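PDB 4PQG: glycosyltransferase Gtf1 from Streptococcus pneumoniae, which belongs to the GT-B glycosyltransferases and carries, beside its two Rossmann-like halves, an extended antiparallel beta-sheet domain. Local coordinates for residues A[181-186]-A[206-211]. Sequence-based numbering, arbitrary orientation.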
loop_
_atom_site.group_PDB
_atom_site.type_symbol
_atom_site.label_atom_id
_atom_site.label_comp_id
_atom_site.label_asym_id
_atom_site.label_seq_id
_atom_site.Cartn_x
_atom_site.Cartn_y
_atom_site.Cartn_z
ATOM N N PRO A 181 -22.541 15.304 -17.120
ATOM C CA PRO A 181 -22.460 14.093 -16.305
ATOM C C PRO A 181 -22.382 12.865 -17.168
ATOM O O PRO A 181 -22.993 12.835 -18.231
ATOM C CB PRO A 181 -23.795 14.089 -15.542
ATOM C CG PRO A 181 -24.724 14.892 -16.395
ATOM C CD PRO A 181 -23.845 15.990 -16.956
ATOM N N VAL A 182 -21.617 11.873 -16.729
ATOM C CA VAL A 182 -21.524 10.597 -17.410
ATOM C C VAL A 182 -22.437 9.587 -16.728
ATOM O O VAL A 182 -23.182 8.864 -17.397
ATOM C CB VAL A 182 -20.095 10.032 -17.416
ATOM C CG1 VAL A 182 -20.061 8.647 -18.063
ATOM C CG2 VAL A 182 -19.164 10.986 -18.146
ATOM N N TYR A 183 -22.374 9.515 -15.401
ATOM C CA TYR A 183 -23.203 8.550 -14.689
ATOM C C TYR A 183 -23.449 9.002 -13.257
ATOM O O TYR A 183 -22.684 9.813 -12.729
ATOM C CB TYR A 183 -22.574 7.152 -14.736
ATOM C CG TYR A 183 -21.297 6.955 -13.925
ATOM C CD1 TYR A 183 -21.336 6.403 -12.636
ATOM C CD2 TYR A 183 -20.056 7.311 -14.449
ATOM C CE1 TYR A 183 -20.156 6.188 -11.905
ATOM C CE2 TYR A 183 -18.874 7.126 -13.726
ATOM C CZ TYR A 183 -18.931 6.556 -12.461
ATOM O OH TYR A 183 -17.763 6.358 -11.750
ATOM N N ASP A 184 -24.518 8.486 -12.653
ATOM C CA ASP A 184 -24.873 8.788 -11.258
ATOM C C ASP A 184 -24.804 7.499 -10.460
ATOM O O ASP A 184 -25.143 6.437 -10.972
ATOM C CB ASP A 184 -26.296 9.370 -11.140
ATOM C CG ASP A 184 -26.561 10.492 -12.135
ATOM O OD1 ASP A 184 -25.743 11.453 -12.175
ATOM O OD2 ASP A 184 -27.591 10.419 -12.873
ATOM N N ILE A 185 -24.381 7.583 -9.205
ATOM C CA ILE A 185 -24.458 6.417 -8.347
ATOM C C ILE A 185 -25.478 6.765 -7.293
ATOM O O ILE A 185 -25.325 7.772 -6.604
ATOM C CB ILE A 185 -23.114 6.054 -7.674
ATOM C CG1 ILE A 185 -21.970 6.021 -8.709
ATOM C CG2 ILE A 185 -23.261 4.732 -6.904
ATOM C CD1 ILE A 185 -20.568 5.948 -8.089
ATOM N N LEU A 186 -26.527 5.962 -7.198
ATOM C CA LEU A 186 -27.525 6.165 -6.159
ATOM C C LEU A 186 -27.042 5.410 -4.932
ATOM O O LEU A 186 -26.770 4.215 -5.009
ATOM C CB LEU A 186 -28.909 5.714 -6.631
ATOM C CG LEU A 186 -29.406 6.433 -7.896
ATOM C CD1 LEU A 186 -30.848 6.006 -8.188
ATOM C CD2 LEU A 186 -29.306 7.954 -7.770
ATOM N N GLN A 206 -20.475 -5.180 -8.289
ATOM C CA GLN A 206 -19.983 -6.278 -9.115
ATOM C C GLN A 206 -20.294 -6.086 -10.601
ATOM O O GLN A 206 -19.426 -6.287 -11.453
ATOM C CB GLN A 206 -20.541 -7.612 -8.635
ATOM C CG GLN A 206 -19.901 -8.144 -7.361
ATOM C CD GLN A 206 -20.353 -9.569 -7.088
ATOM O OE1 GLN A 206 -19.656 -10.527 -7.416
ATOM N NE2 GLN A 206 -21.546 -9.716 -6.528
ATOM N N ALA A 207 -21.532 -5.699 -10.894
ATOM C CA ALA A 207 -21.959 -5.468 -12.269
ATOM C C ALA A 207 -21.197 -4.301 -12.874
ATOM O O ALA A 207 -20.837 -4.315 -14.063
ATOM C CB ALA A 207 -23.459 -5.214 -12.320
ATOM N N PHE A 208 -20.945 -3.295 -12.035
ATOM C CA PHE A 208 -20.221 -2.106 -12.433
ATOM C C PHE A 208 -18.773 -2.458 -12.783
ATOM O O PHE A 208 -18.251 -2.052 -13.839
ATOM C CB PHE A 208 -20.283 -1.092 -11.277
ATOM C CG PHE A 208 -19.609 0.224 -11.562
ATOM C CD1 PHE A 208 -20.014 1.023 -12.624
ATOM C CD2 PHE A 208 -18.608 0.691 -10.718
ATOM C CE1 PHE A 208 -19.419 2.254 -12.852
ATOM C CE2 PHE A 208 -18.020 1.922 -10.937
ATOM C CZ PHE A 208 -18.424 2.708 -12.003
ATOM N N VAL A 209 -18.133 -3.237 -11.911
ATOM C CA VAL A 209 -16.765 -3.713 -12.164
ATOM C C VAL A 209 -16.724 -4.622 -13.401
ATOM O O VAL A 209 -15.765 -4.573 -14.159
ATOM C CB VAL A 209 -16.168 -4.412 -10.913
ATOM C CG1 VAL A 209 -14.847 -5.097 -11.231
ATOM C CG2 VAL A 209 -15.974 -3.373 -9.806
ATOM N N ARG A 210 -17.762 -5.427 -13.604
ATOM C CA ARG A 210 -17.848 -6.235 -14.833
ATOM C C ARG A 210 -17.796 -5.353 -16.085
ATOM O O ARG A 210 -17.019 -5.622 -17.004
ATOM C CB ARG A 210 -19.099 -7.118 -14.846
ATOM C CG ARG A 210 -18.994 -8.242 -15.859
ATOM C CD ARG A 210 -20.281 -9.032 -15.967
ATOM N NE ARG A 210 -20.478 -9.889 -14.802
ATOM C CZ ARG A 210 -19.773 -10.996 -14.534
ATOM N NH1 ARG A 210 -18.789 -11.400 -15.338
ATOM N NH2 ARG A 210 -20.052 -11.702 -13.440
ATOM N N ALA A 211 -18.617 -4.301 -16.097
ATOM C CA ALA A 211 -18.671 -3.342 -17.200
ATOM C C ALA A 211 -17.322 -2.694 -17.415
ATOM O O ALA A 211 -16.882 -2.494 -18.553
ATOM C CB ALA A 211 -19.727 -2.274 -16.920
#
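Tyr183, on strand 181-188, an inner strand of the antiparallel sheet between strands 166-175 and 191-196, meets Phe208 of helix 205-215; strand and helix backbones stand well apart, and of the two segments only these residues come into direct contact, both side chains leaving their backbones toward the other segment. A classic beta bulge lies near the start of the strand, where Val182 and Tyr183 both face Phe174 of strand 166-175. With chi1 of Phe208 at -178°, CG lies opposite the backbone N, and the far end of the ring, CZ and CE1, reaches the tyrosine. Phe208 CZ comes to 3.7 Å from Tyr183 OH and 3.9 Å from Tyr183 CE1, while Phe208 CE1 lies 4.1 Å from Tyr183 CE1. The two side chains run roughly perpendicular to each other, and the ring planes are inclined at 46° with centroids 5.6 Å apart, an oblique aromatic pair. Seen from Phe208, the phenol oxygen sits at the ring edge, near its plane. That oxygen has its polar partner elsewhere, in a hydrogen bond to the backbone O of Tyr74, in the short helix 73-76. Around the pair, Phe197 stacks on Tyr183 and Tyr195 on Phe208, making a buried aromatic cluster between the extended antiparallel sheet and helix 205-215, which leads into strand 223-226 of the seven-stranded parallel sheet. The contact is probably held mainly by dispersion, and the bond to Tyr74, which satisfies the buried hydroxyl, would be expected to restrict movement of the phenol.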